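Local coordinates for putative secreted protein (Streptomyces sp. SirexAA-E, PDB 4PEY) that hydrolyses laminarin and laminarioligosaccharides as an exo-beta-1,3-glucanase of glycoside hydrolase family 55, yielding glucose and laminaribiose, at residues 365-376 / 393-404. The protein carries 1 engineered substitution. Numbering follows the deposited sequence. Where two conformers were deposited one is given.
With BGC (beta-D-glucopyranose), chain B.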
# COMPACT_ATOMS: atom_id res chain seq x y z
N PRO A 365 10.73 4.75 -15.18
CA PRO A 365 9.37 5.18 -14.88
C PRO A 365 9.24 5.95 -13.58
O PRO A 365 10.14 5.94 -12.74
CB PRO A 365 8.59 3.86 -14.78
CG PRO A 365 9.62 2.84 -14.47
CD PRO A 365 10.86 3.28 -15.17
N THR A 366 8.11 6.63 -13.43
CA THR A 366 7.73 7.18 -12.14
C THR A 366 6.99 6.11 -11.35
O THR A 366 6.27 5.29 -11.94
CB THR A 366 6.88 8.46 -12.33
OG1 THR A 366 7.76 9.53 -12.69
CG2 THR A 366 6.12 8.84 -11.05
N SER A 367 7.20 6.08 -10.04
CA SER A 367 6.52 5.12 -9.18
C SER A 367 5.88 5.75 -7.96
O SER A 367 6.35 6.77 -7.45
CB SER A 367 7.49 4.02 -8.73
OG SER A 367 8.64 4.57 -8.08
N LEU A 368 4.78 5.13 -7.52
CA LEU A 368 4.17 5.37 -6.22
C LEU A 368 4.34 4.10 -5.40
O LEU A 368 3.93 3.03 -5.85
CB LEU A 368 2.67 5.70 -6.33
CG LEU A 368 2.21 6.85 -7.22
CD1 LEU A 368 0.69 6.99 -7.10
CD2 LEU A 368 2.90 8.14 -6.84
N GLN A 369 4.94 4.21 -4.22
CA GLN A 369 5.17 3.05 -3.36
C GLN A 369 4.79 3.36 -1.92
O GLN A 369 5.24 4.37 -1.38
CB GLN A 369 6.63 2.62 -3.42
CG GLN A 369 7.00 2.00 -4.75
CD GLN A 369 8.47 1.70 -4.85
OE1 GLN A 369 9.31 2.61 -4.87
NE2 GLN A 369 8.81 0.41 -4.91
N ASP A 370 3.98 2.51 -1.29
CA ASP A 370 3.49 2.79 0.06
C ASP A 370 2.93 4.20 0.09
O ASP A 370 3.25 4.99 0.98
CB ASP A 370 4.59 2.64 1.12
CG ASP A 370 5.16 1.23 1.18
OD1 ASP A 370 4.50 0.28 0.71
OD2 ASP A 370 6.27 1.06 1.73
N VAL A 371 2.11 4.51 -0.90
CA VAL A 371 1.33 5.73 -0.92
C VAL A 371 -0.08 5.34 -0.53
O VAL A 371 -0.71 4.48 -1.16
CB VAL A 371 1.38 6.43 -2.28
CG1 VAL A 371 0.38 7.58 -2.35
CG2 VAL A 371 2.81 6.93 -2.55
N PHE A 372 -0.56 5.95 0.54
CA PHE A 372 -1.87 5.63 1.08
C PHE A 372 -2.75 6.86 0.98
O PHE A 372 -2.27 7.98 1.13
CB PHE A 372 -1.73 5.13 2.52
CG PHE A 372 -0.66 4.08 2.68
CD1 PHE A 372 -0.66 2.95 1.87
CD2 PHE A 372 0.37 4.24 3.60
CE1 PHE A 372 0.33 1.99 1.99
CE2 PHE A 372 1.36 3.28 3.73
CZ PHE A 372 1.34 2.15 2.92
N VAL A 373 -4.03 6.65 0.71
CA VAL A 373 -4.97 7.75 0.67
C VAL A 373 -6.13 7.44 1.60
O VAL A 373 -6.60 6.31 1.64
CB VAL A 373 -5.48 8.01 -0.77
CG1 VAL A 373 -6.49 9.16 -0.77
CG2 VAL A 373 -4.31 8.32 -1.69
N ARG A 374 -6.54 8.44 2.38
CA ARG A 374 -7.67 8.30 3.29
C ARG A 374 -8.67 9.42 3.04
O ARG A 374 -8.27 10.59 2.93
CB ARG A 374 -7.21 8.33 4.75
CG ARG A 374 -8.37 8.41 5.73
CD ARG A 374 -7.89 8.21 7.17
NE ARG A 374 -7.12 9.35 7.66
CZ ARG A 374 -6.28 9.28 8.69
NH1 ARG A 374 -6.09 8.12 9.31
NH2 ARG A 374 -5.62 10.36 9.10
N ILE A 375 -9.95 9.07 2.95
CA ILE A 375 -11.01 10.06 2.84
C ILE A 375 -11.99 9.89 4.01
O ILE A 375 -12.80 8.95 4.03
CB ILE A 375 -11.78 9.98 1.49
CG1 ILE A 375 -10.79 9.98 0.31
CG2 ILE A 375 -12.79 11.14 1.39
CD1 ILE A 375 -10.42 8.59 -0.18
N GLY A 376 -11.90 10.78 5.00
CA GLY A 376 -12.69 10.66 6.21
C GLY A 376 -12.07 9.78 7.28
O GLY A 376 -11.00 9.20 7.08
N ASP A 393 3.76 4.14 -18.34
CA ASP A 393 4.78 3.27 -17.73
C ASP A 393 4.89 3.40 -16.22
O ASP A 393 5.79 2.82 -15.61
CB ASP A 393 6.16 3.51 -18.38
CG ASP A 393 6.13 3.32 -19.89
OD1 ASP A 393 6.01 2.15 -20.34
OD2 ASP A 393 6.19 4.33 -20.62
N THR A 394 3.98 4.14 -15.60
CA THR A 394 4.01 4.34 -14.16
C THR A 394 3.85 3.01 -13.42
O THR A 394 3.07 2.14 -13.84
CB THR A 394 2.89 5.33 -13.72
OG1 THR A 394 3.12 6.60 -14.33
CG2 THR A 394 2.85 5.51 -12.19
N ILE A 395 4.60 2.86 -12.33
CA ILE A 395 4.48 1.70 -11.45
C ILE A 395 3.79 2.09 -10.16
O ILE A 395 4.22 3.03 -9.48
CB ILE A 395 5.85 1.08 -11.09
CG1 ILE A 395 6.60 0.63 -12.35
CG2 ILE A 395 5.68 -0.11 -10.13
CD1 ILE A 395 8.05 0.28 -12.09
N ILE A 396 2.71 1.39 -9.82
CA ILE A 396 2.03 1.57 -8.55
C ILE A 396 2.30 0.32 -7.73
O ILE A 396 1.70 -0.73 -7.98
CB ILE A 396 0.51 1.77 -8.72
CG1 ILE A 396 0.22 2.85 -9.76
CG2 ILE A 396 -0.13 2.10 -7.37
CD1 ILE A 396 0.74 4.21 -9.37
N ASP A 397 3.24 0.40 -6.80
CA ASP A 397 3.70 -0.78 -6.07
C ASP A 397 3.39 -0.61 -4.58
O ASP A 397 4.17 -0.02 -3.83
CB ASP A 397 5.19 -1.01 -6.34
CG ASP A 397 5.80 -2.08 -5.46
OD1 ASP A 397 5.18 -3.16 -5.32
OD2 ASP A 397 6.90 -1.85 -4.92
N HIS A 398 2.25 -1.18 -4.20
CA HIS A 398 1.57 -1.04 -2.90
C HIS A 398 0.92 0.32 -2.67
O HIS A 398 1.57 1.31 -2.31
CB HIS A 398 2.49 -1.32 -1.71
CG HIS A 398 1.73 -1.58 -0.45
ND1 HIS A 398 2.23 -1.32 0.81
CD2 HIS A 398 0.48 -2.07 -0.26
CE1 HIS A 398 1.33 -1.65 1.72
NE2 HIS A 398 0.26 -2.11 1.10
N THR A 399 -0.39 0.34 -2.87
CA THR A 399 -1.19 1.48 -2.48
C THR A 399 -2.43 0.99 -1.74
O THR A 399 -2.91 -0.12 -1.99
CB THR A 399 -1.59 2.36 -3.70
OG1 THR A 399 -2.21 3.56 -3.24
CG2 THR A 399 -2.54 1.63 -4.61
N TRP A 400 -2.91 1.79 -0.79
CA TRP A 400 -4.21 1.60 -0.17
C TRP A 400 -4.94 2.91 -0.32
O TRP A 400 -4.53 3.92 0.26
CB TRP A 400 -4.12 1.23 1.31
CG TRP A 400 -5.45 0.85 1.99
CD1 TRP A 400 -6.51 0.17 1.44
CD2 TRP A 400 -5.82 1.12 3.36
NE1 TRP A 400 -7.51 -0.01 2.39
CE2 TRP A 400 -7.11 0.57 3.57
CE3 TRP A 400 -5.19 1.77 4.42
CZ2 TRP A 400 -7.76 0.64 4.80
CZ3 TRP A 400 -5.84 1.85 5.65
CH2 TRP A 400 -7.12 1.30 5.82
N VAL A 401 -6.01 2.89 -1.10
CA VAL A 401 -6.80 4.07 -1.36
C VAL A 401 -8.15 3.78 -0.72
O VAL A 401 -8.88 2.90 -1.17
CB VAL A 401 -6.89 4.36 -2.88
CG1 VAL A 401 -7.76 5.57 -3.17
CG2 VAL A 401 -5.49 4.55 -3.45
N TRP A 402 -8.47 4.52 0.34
CA TRP A 402 -9.50 4.10 1.29
C TRP A 402 -10.47 5.20 1.66
O TRP A 402 -10.10 6.16 2.34
CB TRP A 402 -8.81 3.57 2.55
CG TRP A 402 -9.68 3.04 3.68
CD1 TRP A 402 -10.35 1.84 3.71
CD2 TRP A 402 -9.87 3.63 4.97
NE1 TRP A 402 -10.97 1.67 4.94
CE2 TRP A 402 -10.69 2.76 5.73
CE3 TRP A 402 -9.44 4.83 5.57
CZ2 TRP A 402 -11.08 3.04 7.04
CZ3 TRP A 402 -9.84 5.11 6.86
CH2 TRP A 402 -10.64 4.21 7.59
N ARG A 403 -11.72 5.06 1.22
CA ARG A 403 -12.79 5.89 1.75
C ARG A 403 -13.19 5.28 3.10
O ARG A 403 -13.53 4.10 3.18
CB ARG A 403 -13.99 5.96 0.80
CG ARG A 403 -15.19 6.65 1.42
CD ARG A 403 -16.35 6.87 0.46
NE ARG A 403 -17.50 7.38 1.21
CZ ARG A 403 -18.53 6.64 1.61
NH1 ARG A 403 -18.63 5.36 1.30
NH2 ARG A 403 -19.49 7.21 2.32
N ALA A 404 -13.10 6.07 4.17
CA ALA A 404 -13.29 5.52 5.52
C ALA A 404 -14.68 4.91 5.72
O ALA A 404 -15.69 5.51 5.36
CB ALA A 404 -13.05 6.60 6.58
C2 BGC B . -12.14 -3.59 5.43
C3 BGC B . -11.51 -2.29 5.91
C4 BGC B . -12.28 -1.76 7.12
C5 BGC B . -12.31 -2.82 8.20
C6 BGC B . -13.04 -2.31 9.44
C1 BGC B . -12.40 -4.57 6.59
O2 BGC B . -11.29 -4.19 4.46
O3 BGC B . -11.55 -1.33 4.88
O4 BGC B . -11.69 -0.58 7.60
O5 BGC B . -13.01 -3.94 7.70
O6 BGC B . -14.42 -2.20 9.15
O HOH W 1 5.79 6.97 -15.47
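His-398 and Asp-370 meet where both segments turn a corner. His-398 ND1 donates to Asp-370 OD1 at 2.8 Å. The oxygen lies near the ring plane, and the carboxylate stands perpendicular to the ring. Asp-370 OD2 forms a salt bridge with Arg-135. One residue earlier, Gln-369 NE2 gives a nearly straight bond (172°) to the anti lone pair of Asp-397 OD2, 3.0 Å away. Arg-178 and Tyr-157 also hold this carboxylate. Thr-399 OG1, anti to the backbone N (chi1 -172°), reaches Val-371 O at 2.7 Å. That carbonyl receives a second, weak bond from Trp-400 N.

The two segments are parts of neighbouring coils of a right-handed parallel beta-helix, the fold of family 55. Each segment bends at the corner, and pairing runs in register on both sides of it. Leu-368 N to Ile-395 O and Val-373 N to Trp-400 O are two of the backbone bonds.

Phe-372 turns its edge to the face of His-398 in an offset T-shaped stack, with planes at 74°. A leucine in place of His-398 would probably leave Asp-370 OD1 without its ring N-H and Phe-372 without a flat face to meet. On the same face of the strands, the CG and CD of Arg-374 run alongside the benzo edge of Trp-402. Arg-374 NE forms a salt bridge with Asp-340. Trp-402 NE1 donates a hydrogen bond to glucose O3 at 3.1 Å, as part of the substrate site, where Glu-436 and Gln-130 also bind this sugar. Trp-400 CH2 packs over one face of this indole. On the other face of the strands, Val-373 CB lies 4.1 Å from Val-401 CG1.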